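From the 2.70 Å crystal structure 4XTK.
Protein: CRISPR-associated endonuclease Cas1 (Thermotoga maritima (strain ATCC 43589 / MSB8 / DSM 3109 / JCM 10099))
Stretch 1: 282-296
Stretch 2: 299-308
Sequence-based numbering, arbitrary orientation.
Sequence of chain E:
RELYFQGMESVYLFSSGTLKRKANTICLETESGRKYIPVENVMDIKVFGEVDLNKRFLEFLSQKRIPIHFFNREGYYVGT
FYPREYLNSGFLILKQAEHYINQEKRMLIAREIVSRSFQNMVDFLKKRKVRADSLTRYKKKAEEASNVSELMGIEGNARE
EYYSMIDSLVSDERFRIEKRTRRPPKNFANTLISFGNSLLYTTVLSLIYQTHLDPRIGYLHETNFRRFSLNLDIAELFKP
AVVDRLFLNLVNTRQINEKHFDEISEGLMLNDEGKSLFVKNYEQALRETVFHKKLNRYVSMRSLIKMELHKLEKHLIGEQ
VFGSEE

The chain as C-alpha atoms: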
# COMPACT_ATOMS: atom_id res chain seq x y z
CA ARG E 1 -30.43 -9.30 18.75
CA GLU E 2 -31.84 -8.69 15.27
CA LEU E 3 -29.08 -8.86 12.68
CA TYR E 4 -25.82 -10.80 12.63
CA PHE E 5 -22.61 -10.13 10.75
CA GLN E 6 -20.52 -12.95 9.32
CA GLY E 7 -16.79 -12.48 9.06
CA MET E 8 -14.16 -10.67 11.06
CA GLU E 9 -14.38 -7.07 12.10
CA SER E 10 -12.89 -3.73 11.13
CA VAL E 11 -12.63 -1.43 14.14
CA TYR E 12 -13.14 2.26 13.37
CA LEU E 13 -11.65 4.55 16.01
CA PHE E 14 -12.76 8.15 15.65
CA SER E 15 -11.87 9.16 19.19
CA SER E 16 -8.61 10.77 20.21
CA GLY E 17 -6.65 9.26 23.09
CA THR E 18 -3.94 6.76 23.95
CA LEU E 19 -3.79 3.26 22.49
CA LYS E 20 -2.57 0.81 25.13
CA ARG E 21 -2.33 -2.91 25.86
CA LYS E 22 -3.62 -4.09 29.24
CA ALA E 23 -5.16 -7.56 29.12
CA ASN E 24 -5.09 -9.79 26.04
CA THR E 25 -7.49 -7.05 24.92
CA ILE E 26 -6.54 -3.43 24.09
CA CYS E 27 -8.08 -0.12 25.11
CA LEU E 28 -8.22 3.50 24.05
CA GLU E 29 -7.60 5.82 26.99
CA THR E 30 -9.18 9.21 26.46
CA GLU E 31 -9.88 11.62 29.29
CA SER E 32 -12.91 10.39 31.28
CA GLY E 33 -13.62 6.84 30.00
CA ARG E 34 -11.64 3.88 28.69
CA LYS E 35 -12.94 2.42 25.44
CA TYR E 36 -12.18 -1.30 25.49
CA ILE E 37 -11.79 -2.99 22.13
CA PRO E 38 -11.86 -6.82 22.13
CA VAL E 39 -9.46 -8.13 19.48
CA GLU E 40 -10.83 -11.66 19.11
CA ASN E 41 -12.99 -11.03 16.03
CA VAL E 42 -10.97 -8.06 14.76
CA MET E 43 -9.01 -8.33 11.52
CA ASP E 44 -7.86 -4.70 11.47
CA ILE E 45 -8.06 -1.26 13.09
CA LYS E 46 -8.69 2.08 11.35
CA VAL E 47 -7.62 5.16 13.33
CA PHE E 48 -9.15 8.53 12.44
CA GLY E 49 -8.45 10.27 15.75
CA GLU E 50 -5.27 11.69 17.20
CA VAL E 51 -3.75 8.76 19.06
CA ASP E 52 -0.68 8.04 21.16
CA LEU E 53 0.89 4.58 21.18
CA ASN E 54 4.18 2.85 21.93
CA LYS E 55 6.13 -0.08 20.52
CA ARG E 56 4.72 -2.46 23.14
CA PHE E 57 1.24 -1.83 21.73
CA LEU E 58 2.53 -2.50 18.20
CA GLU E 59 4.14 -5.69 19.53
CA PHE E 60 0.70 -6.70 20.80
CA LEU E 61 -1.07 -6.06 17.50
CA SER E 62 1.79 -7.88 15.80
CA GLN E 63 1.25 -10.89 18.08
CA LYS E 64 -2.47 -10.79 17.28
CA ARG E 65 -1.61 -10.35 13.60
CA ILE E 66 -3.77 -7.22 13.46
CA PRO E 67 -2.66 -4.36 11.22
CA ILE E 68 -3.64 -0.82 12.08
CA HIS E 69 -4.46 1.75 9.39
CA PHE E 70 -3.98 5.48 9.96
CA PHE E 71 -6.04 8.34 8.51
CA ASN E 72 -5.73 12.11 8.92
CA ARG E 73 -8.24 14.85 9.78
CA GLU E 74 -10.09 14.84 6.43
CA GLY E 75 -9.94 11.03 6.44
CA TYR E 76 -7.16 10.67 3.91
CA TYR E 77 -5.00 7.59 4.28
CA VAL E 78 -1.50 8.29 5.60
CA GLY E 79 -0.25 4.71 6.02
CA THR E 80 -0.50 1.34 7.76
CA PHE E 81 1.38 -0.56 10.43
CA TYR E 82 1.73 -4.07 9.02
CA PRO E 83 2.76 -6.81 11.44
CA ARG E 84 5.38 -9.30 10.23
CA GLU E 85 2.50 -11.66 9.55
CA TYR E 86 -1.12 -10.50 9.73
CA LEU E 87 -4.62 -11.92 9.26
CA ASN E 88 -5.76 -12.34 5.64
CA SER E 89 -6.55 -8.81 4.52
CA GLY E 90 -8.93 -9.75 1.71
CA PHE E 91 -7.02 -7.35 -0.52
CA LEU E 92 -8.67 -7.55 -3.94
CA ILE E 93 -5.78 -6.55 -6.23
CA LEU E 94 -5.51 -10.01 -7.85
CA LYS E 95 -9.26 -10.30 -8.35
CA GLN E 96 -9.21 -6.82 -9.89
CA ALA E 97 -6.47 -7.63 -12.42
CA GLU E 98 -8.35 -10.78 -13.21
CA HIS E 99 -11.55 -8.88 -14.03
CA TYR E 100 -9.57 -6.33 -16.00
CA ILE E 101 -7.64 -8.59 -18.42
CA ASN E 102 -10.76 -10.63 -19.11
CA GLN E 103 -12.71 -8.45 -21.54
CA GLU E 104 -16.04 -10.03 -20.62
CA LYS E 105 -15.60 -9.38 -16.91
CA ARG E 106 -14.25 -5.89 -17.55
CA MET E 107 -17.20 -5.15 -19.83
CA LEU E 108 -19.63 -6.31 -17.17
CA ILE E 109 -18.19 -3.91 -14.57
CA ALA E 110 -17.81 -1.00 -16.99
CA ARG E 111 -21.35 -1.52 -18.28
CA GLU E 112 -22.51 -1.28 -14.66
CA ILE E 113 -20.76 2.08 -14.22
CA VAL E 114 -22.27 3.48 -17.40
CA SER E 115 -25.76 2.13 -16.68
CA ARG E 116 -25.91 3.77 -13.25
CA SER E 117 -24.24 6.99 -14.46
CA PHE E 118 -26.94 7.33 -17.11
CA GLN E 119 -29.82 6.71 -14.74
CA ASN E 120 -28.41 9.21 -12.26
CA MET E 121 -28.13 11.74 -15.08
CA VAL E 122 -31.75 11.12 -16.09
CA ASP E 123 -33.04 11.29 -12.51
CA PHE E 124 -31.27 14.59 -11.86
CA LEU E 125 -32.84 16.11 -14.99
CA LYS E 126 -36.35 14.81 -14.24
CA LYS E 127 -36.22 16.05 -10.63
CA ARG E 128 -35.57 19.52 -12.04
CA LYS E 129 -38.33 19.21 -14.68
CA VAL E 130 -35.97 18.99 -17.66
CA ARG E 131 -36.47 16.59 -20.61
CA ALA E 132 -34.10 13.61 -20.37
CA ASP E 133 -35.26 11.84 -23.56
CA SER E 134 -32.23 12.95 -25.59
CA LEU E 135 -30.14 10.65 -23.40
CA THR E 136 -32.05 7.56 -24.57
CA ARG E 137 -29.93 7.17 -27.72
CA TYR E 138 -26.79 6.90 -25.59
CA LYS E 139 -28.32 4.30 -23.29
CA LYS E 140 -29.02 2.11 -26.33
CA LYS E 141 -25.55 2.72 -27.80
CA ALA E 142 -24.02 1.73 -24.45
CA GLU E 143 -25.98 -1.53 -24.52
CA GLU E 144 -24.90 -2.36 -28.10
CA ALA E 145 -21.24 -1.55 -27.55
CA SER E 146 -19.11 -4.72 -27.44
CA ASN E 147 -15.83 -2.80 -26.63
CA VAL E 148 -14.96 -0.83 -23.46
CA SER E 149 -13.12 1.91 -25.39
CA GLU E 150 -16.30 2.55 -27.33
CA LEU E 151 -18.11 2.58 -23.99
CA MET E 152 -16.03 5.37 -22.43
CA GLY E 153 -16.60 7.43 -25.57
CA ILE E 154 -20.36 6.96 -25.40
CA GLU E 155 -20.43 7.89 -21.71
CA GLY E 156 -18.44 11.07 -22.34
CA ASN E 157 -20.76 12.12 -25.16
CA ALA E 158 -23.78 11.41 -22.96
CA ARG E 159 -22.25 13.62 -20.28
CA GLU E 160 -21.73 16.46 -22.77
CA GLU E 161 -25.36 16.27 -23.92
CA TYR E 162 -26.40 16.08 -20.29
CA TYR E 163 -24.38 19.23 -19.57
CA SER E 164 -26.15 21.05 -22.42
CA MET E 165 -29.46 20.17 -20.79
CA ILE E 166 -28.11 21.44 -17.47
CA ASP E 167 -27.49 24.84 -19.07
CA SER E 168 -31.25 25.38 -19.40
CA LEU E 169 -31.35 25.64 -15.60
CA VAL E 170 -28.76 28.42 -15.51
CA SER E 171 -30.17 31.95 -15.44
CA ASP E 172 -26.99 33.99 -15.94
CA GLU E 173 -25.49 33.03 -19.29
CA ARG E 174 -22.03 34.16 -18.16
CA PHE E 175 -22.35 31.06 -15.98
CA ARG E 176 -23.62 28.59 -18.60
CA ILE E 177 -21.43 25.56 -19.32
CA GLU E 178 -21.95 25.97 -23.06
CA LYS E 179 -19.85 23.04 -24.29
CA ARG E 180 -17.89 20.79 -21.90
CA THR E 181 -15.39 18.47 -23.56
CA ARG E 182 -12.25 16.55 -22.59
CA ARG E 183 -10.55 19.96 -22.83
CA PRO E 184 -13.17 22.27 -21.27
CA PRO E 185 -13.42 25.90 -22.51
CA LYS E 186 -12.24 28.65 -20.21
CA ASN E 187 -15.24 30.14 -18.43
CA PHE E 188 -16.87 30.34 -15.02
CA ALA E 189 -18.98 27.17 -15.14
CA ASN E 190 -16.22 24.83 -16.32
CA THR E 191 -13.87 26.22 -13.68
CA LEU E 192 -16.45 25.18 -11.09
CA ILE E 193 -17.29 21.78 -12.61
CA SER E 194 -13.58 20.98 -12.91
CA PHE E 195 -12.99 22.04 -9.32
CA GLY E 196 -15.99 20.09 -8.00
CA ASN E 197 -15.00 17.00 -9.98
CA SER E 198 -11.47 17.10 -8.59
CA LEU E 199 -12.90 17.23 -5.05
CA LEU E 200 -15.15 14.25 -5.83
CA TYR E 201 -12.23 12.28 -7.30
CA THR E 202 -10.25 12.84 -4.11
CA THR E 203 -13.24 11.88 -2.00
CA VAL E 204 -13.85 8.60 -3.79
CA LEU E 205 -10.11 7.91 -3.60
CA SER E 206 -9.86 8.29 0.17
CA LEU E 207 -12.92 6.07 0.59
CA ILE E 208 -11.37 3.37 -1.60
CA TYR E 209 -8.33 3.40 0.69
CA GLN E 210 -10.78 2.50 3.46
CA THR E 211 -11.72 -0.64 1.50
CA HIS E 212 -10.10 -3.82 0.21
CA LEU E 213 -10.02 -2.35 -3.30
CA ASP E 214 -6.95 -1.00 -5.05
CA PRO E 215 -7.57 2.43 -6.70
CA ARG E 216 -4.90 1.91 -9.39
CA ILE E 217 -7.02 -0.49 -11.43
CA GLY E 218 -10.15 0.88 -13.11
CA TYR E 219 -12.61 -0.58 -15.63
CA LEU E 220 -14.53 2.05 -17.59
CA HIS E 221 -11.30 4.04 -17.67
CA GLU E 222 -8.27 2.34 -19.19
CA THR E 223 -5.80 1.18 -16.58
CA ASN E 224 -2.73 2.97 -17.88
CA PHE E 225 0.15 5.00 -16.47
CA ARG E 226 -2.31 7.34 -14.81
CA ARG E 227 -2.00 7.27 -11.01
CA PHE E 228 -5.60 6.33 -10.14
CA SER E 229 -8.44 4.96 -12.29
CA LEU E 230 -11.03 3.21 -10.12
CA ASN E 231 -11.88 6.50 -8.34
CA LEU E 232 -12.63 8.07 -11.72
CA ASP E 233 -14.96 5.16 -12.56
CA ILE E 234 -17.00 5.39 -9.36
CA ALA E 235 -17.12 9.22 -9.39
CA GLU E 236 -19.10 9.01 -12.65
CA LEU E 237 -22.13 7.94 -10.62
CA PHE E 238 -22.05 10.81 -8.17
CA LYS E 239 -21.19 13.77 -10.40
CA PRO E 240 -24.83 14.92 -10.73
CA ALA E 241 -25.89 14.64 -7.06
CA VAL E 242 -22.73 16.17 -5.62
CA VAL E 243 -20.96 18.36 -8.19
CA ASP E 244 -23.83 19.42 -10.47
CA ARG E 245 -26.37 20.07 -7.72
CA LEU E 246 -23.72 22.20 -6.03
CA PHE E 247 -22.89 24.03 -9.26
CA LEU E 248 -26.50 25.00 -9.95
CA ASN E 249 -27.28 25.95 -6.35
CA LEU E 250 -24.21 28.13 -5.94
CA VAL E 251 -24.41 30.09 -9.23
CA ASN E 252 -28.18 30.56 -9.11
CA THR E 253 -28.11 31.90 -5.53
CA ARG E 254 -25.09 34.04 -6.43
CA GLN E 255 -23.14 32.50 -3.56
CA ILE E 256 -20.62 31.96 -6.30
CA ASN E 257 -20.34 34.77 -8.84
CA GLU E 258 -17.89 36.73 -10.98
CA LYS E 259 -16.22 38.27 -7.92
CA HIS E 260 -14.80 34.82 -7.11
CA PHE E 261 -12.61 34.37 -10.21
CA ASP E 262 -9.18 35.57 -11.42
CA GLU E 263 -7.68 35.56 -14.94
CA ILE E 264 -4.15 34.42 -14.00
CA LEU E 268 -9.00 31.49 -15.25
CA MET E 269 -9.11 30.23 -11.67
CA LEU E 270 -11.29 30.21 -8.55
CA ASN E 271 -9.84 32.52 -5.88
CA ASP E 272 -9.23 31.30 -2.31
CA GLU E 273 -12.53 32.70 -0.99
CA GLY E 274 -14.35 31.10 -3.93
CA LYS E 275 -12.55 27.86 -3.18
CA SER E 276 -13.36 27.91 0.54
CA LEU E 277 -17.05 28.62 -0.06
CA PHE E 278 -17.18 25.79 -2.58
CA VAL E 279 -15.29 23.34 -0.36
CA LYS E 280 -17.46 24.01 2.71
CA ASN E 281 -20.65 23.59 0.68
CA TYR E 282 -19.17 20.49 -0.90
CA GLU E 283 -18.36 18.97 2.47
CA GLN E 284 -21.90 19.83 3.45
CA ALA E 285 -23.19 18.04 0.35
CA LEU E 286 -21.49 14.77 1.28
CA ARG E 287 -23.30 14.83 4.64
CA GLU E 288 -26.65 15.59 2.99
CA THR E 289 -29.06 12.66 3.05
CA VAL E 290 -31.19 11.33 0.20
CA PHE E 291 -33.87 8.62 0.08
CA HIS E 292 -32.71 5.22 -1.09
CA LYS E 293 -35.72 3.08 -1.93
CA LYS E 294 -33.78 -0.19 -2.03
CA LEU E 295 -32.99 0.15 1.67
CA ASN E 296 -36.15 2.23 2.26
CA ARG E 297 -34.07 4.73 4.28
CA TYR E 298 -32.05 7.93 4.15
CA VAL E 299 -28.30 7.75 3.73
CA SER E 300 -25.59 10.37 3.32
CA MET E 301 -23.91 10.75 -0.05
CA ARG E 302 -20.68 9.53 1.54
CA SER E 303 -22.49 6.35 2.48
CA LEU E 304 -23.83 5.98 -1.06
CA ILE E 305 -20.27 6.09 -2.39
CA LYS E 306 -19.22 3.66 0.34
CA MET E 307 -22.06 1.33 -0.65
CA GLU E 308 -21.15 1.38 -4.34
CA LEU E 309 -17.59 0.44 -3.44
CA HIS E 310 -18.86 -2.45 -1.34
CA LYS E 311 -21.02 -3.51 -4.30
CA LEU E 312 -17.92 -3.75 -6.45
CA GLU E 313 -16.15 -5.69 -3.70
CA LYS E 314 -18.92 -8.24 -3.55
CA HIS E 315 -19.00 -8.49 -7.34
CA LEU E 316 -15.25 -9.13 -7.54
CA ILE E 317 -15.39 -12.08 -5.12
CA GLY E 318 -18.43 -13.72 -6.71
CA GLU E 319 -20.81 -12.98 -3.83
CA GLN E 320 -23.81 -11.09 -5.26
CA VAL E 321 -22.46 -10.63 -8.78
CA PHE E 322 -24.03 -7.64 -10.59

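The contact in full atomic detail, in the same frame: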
# COMPACT_ATOMS: atom_id res chain seq x y z
N TYR E 282 -19.43 21.84 -0.44
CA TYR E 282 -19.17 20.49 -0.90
C TYR E 282 -19.19 19.52 0.26
O TYR E 282 -19.83 18.47 0.19
CB TYR E 282 -17.82 20.40 -1.63
CG TYR E 282 -17.41 19.00 -2.00
CD1 TYR E 282 -17.80 18.44 -3.21
CD2 TYR E 282 -16.60 18.23 -1.16
CE1 TYR E 282 -17.42 17.15 -3.57
CE2 TYR E 282 -16.22 16.94 -1.51
CZ TYR E 282 -16.63 16.41 -2.71
OH TYR E 282 -16.25 15.13 -3.05
N GLU E 283 -18.47 19.86 1.33
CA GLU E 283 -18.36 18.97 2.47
C GLU E 283 -19.72 18.85 3.14
O GLU E 283 -20.02 17.85 3.79
CB GLU E 283 -17.30 19.47 3.45
CG GLU E 283 -15.85 19.00 3.17
CD GLU E 283 -15.72 17.51 2.80
OE1 GLU E 283 -16.59 16.69 3.17
OE2 GLU E 283 -14.72 17.17 2.13
N GLN E 284 -20.53 19.88 2.97
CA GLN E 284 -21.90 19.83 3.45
C GLN E 284 -22.73 18.90 2.57
O GLN E 284 -23.63 18.22 3.05
CB GLN E 284 -22.51 21.24 3.47
CG GLN E 284 -23.78 21.34 4.27
CD GLN E 284 -23.57 20.86 5.70
OE1 GLN E 284 -22.58 21.22 6.34
NE2 GLN E 284 -24.50 20.05 6.20
N ALA E 285 -22.42 18.86 1.28
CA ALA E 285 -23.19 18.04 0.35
C ALA E 285 -23.01 16.56 0.65
O ALA E 285 -23.98 15.79 0.61
CB ALA E 285 -22.78 18.35 -1.09
N LEU E 286 -21.79 16.16 0.98
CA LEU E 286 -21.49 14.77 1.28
C LEU E 286 -22.21 14.27 2.53
O LEU E 286 -22.45 13.07 2.68
CB LEU E 286 -19.97 14.57 1.44
CG LEU E 286 -19.10 14.65 0.17
CD1 LEU E 286 -17.64 14.44 0.52
CD2 LEU E 286 -19.56 13.65 -0.90
N ARG E 287 -22.55 15.19 3.43
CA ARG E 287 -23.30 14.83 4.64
C ARG E 287 -24.81 14.86 4.39
O ARG E 287 -25.58 14.33 5.18
CB ARG E 287 -22.95 15.75 5.80
CG ARG E 287 -21.60 15.46 6.46
CD ARG E 287 -21.43 16.27 7.74
NE ARG E 287 -21.53 17.71 7.47
CZ ARG E 287 -20.50 18.50 7.20
NH1 ARG E 287 -19.27 18.02 7.19
NH2 ARG E 287 -20.70 19.79 6.96
N GLU E 288 -25.22 15.47 3.29
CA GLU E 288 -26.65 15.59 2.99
C GLU E 288 -27.23 14.22 2.67
O GLU E 288 -26.62 13.42 1.96
CB GLU E 288 -26.87 16.56 1.83
N THR E 289 -28.42 13.96 3.19
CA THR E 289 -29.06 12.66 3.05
C THR E 289 -30.12 12.64 1.96
O THR E 289 -30.89 13.59 1.80
CB THR E 289 -29.71 12.20 4.36
OG1 THR E 289 -30.72 13.15 4.75
CG2 THR E 289 -28.67 12.08 5.47
N VAL E 290 -30.16 11.54 1.21
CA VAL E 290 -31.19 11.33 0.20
C VAL E 290 -31.88 9.99 0.43
O VAL E 290 -31.32 9.10 1.08
CB VAL E 290 -30.60 11.36 -1.23
CG1 VAL E 290 -29.82 10.08 -1.52
CG2 VAL E 290 -31.71 11.59 -2.26
N PHE E 291 -33.10 9.85 -0.08
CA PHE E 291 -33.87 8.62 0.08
C PHE E 291 -33.40 7.54 -0.87
O PHE E 291 -33.35 7.73 -2.09
CB PHE E 291 -35.36 8.86 -0.15
CG PHE E 291 -36.24 7.74 0.34
CD1 PHE E 291 -36.43 7.53 1.70
CD2 PHE E 291 -36.88 6.89 -0.56
CE1 PHE E 291 -37.24 6.50 2.16
CE2 PHE E 291 -37.69 5.86 -0.11
CZ PHE E 291 -37.87 5.66 1.25
N HIS E 292 -33.06 6.39 -0.30
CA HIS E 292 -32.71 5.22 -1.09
C HIS E 292 -33.80 4.18 -0.91
O HIS E 292 -33.97 3.61 0.18
CB HIS E 292 -31.34 4.68 -0.68
CG HIS E 292 -30.56 4.09 -1.82
ND1 HIS E 292 -30.29 4.79 -2.97
CD2 HIS E 292 -30.01 2.86 -1.98
CE1 HIS E 292 -29.60 4.02 -3.80
NE2 HIS E 292 -29.41 2.85 -3.22
N LYS E 293 -34.55 3.94 -1.98
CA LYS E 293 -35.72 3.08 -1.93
C LYS E 293 -35.37 1.62 -1.70
O LYS E 293 -36.15 0.87 -1.11
CB LYS E 293 -36.53 3.22 -3.22
N LYS E 294 -34.19 1.20 -2.17
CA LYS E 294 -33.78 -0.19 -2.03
C LYS E 294 -33.60 -0.56 -0.56
O LYS E 294 -33.93 -1.68 -0.15
CB LYS E 294 -32.48 -0.45 -2.80
N LEU E 295 -33.07 0.36 0.23
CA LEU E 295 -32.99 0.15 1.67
C LEU E 295 -34.19 0.76 2.40
O LEU E 295 -34.38 0.50 3.59
CB LEU E 295 -31.70 0.74 2.24
CG LEU E 295 -30.42 -0.05 1.93
CD1 LEU E 295 -29.80 0.42 0.62
CD2 LEU E 295 -29.44 0.05 3.09
N ASN E 296 -34.99 1.54 1.68
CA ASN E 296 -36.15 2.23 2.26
C ASN E 296 -35.72 3.13 3.42
O ASN E 296 -36.39 3.21 4.45
CB ASN E 296 -37.20 1.21 2.72
CG ASN E 296 -38.55 1.83 3.01
OD1 ASN E 296 -38.71 3.06 2.99
ND2 ASN E 296 -39.54 0.99 3.30
N VAL E 299 -29.73 7.91 3.53
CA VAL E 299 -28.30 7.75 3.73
C VAL E 299 -27.58 8.99 3.22
O VAL E 299 -28.09 9.70 2.35
CB VAL E 299 -27.77 6.49 3.00
CG1 VAL E 299 -28.33 5.23 3.65
CG2 VAL E 299 -28.13 6.52 1.52
N SER E 300 -26.41 9.27 3.78
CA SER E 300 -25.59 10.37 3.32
C SER E 300 -24.97 10.00 1.98
O SER E 300 -24.88 8.82 1.64
CB SER E 300 -24.50 10.71 4.33
OG SER E 300 -23.60 9.62 4.49
N MET E 301 -24.55 11.00 1.22
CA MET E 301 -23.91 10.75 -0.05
C MET E 301 -22.61 9.98 0.13
O MET E 301 -22.23 9.17 -0.71
CB MET E 301 -23.65 12.06 -0.79
CG MET E 301 -23.53 11.89 -2.30
SD MET E 301 -25.06 11.25 -3.01
CE MET E 301 -26.23 12.49 -2.48
N ARG E 302 -21.92 10.23 1.24
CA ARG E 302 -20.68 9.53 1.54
C ARG E 302 -20.95 8.05 1.74
O ARG E 302 -20.12 7.21 1.41
CB ARG E 302 -19.99 10.12 2.77
CG ARG E 302 -18.66 9.46 3.10
CD ARG E 302 -18.01 10.06 4.34
NE ARG E 302 -17.54 11.43 4.11
CZ ARG E 302 -18.19 12.51 4.51
NH1 ARG E 302 -19.35 12.40 5.15
NH2 ARG E 302 -17.69 13.72 4.26
N SER E 303 -22.11 7.74 2.30
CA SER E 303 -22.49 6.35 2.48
C SER E 303 -22.84 5.71 1.15
O SER E 303 -22.51 4.55 0.92
CB SER E 303 -23.65 6.22 3.46
OG SER E 303 -23.20 6.42 4.79
N LEU E 304 -23.48 6.47 0.27
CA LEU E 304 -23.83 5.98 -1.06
C LEU E 304 -22.58 5.58 -1.84
O LEU E 304 -22.57 4.55 -2.53
CB LEU E 304 -24.62 7.02 -1.85
CG LEU E 304 -26.14 7.04 -1.66
CD1 LEU E 304 -26.78 7.96 -2.68
CD2 LEU E 304 -26.73 5.65 -1.74
N ILE E 305 -21.53 6.39 -1.73
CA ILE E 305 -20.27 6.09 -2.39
C ILE E 305 -19.67 4.84 -1.74
O ILE E 305 -19.22 3.93 -2.43
CB ILE E 305 -19.28 7.27 -2.30
CG1 ILE E 305 -19.89 8.52 -2.94
CG2 ILE E 305 -17.97 6.93 -2.99
CD1 ILE E 305 -19.07 9.77 -2.74
N LYS E 306 -19.69 4.81 -0.42
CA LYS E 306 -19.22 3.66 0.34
C LYS E 306 -19.93 2.39 -0.13
O LYS E 306 -19.29 1.35 -0.33
CB LYS E 306 -19.46 3.86 1.84
CG LYS E 306 -18.43 4.73 2.56
CD LYS E 306 -18.84 4.95 4.01
CE LYS E 306 -18.07 6.08 4.67
NZ LYS E 306 -17.59 5.71 6.04
N MET E 307 -21.24 2.48 -0.29
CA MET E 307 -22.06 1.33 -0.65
C MET E 307 -21.73 0.82 -2.05
O MET E 307 -21.69 -0.39 -2.28
CB MET E 307 -23.55 1.69 -0.57
CG MET E 307 -24.08 1.83 0.84
SD MET E 307 -25.84 2.24 0.86
CE MET E 307 -26.43 1.11 -0.39
N GLU E 308 -21.48 1.74 -2.97
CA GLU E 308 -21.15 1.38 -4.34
C GLU E 308 -19.81 0.65 -4.39
O GLU E 308 -19.63 -0.29 -5.17
CB GLU E 308 -21.12 2.63 -5.23
CG GLU E 308 -21.09 2.33 -6.71
CD GLU E 308 -22.33 1.58 -7.18
OE1 GLU E 308 -23.41 1.78 -6.58
OE2 GLU E 308 -22.22 0.81 -8.15

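The two stretches meet as a short antiparallel beta ladder that runs straight into a helix start, so that backbone hydrogen bonds fix the register and mainly apolar side chains pack along the helix that follows. The ladder rests on a reciprocal pair: Val290 N donates to Val299 O at 3.0 Å (N-H...O angle 158°), and Val299 N donates to Val290 O at 3.2 Å (161°). Next to it, Thr289 and Ser300 form the non-hydrogen-bonded pair, with their CA atoms 4.2 Å apart; here Thr289 CA lies 3.2 Å from Val299 O and Ser300 CA 3.5 Å from Glu288 O, both with CA-H...O geometry.

Where stretch 2 turns helical, its first amides lack acceptors within their own helix and partly find them across the contact. Arg302 N donates to Leu286 O (3.2 Å, 152°), while the bond from Met301 N to Glu288 O is weak (3.3 Å, 135°). Ser300 caps the helix itself, its OG accepting from Ser303 N at 3.2 Å.

The Arg302 side chain starts sideways, yet its end reaches back to the helix of stretch 1, whose axis makes a 65° angle with that of the helix of stretch 2. Its NH2 forms a salt bridge with Glu283 OE1 at 3.3 Å, near the guanidinium plane, while Leu286 CB covers one face of the group, 3.7 Å from NH2.

Apolar packing extends the contact. Leu286 CD2 approaches Ile305 CD1 at 4.3 Å, and Val290 CG1 meets Leu304 CD1 at 3.9 Å. The other methyl of Leu304, CD2, sits 3.9 Å from the His292 ring centroid and only 12° off the ring normal, a CH-pi contact over the face. Farther along, Met307 CE touches Leu295 CD1 at 3.6 Å, carrying the packing beyond the strand.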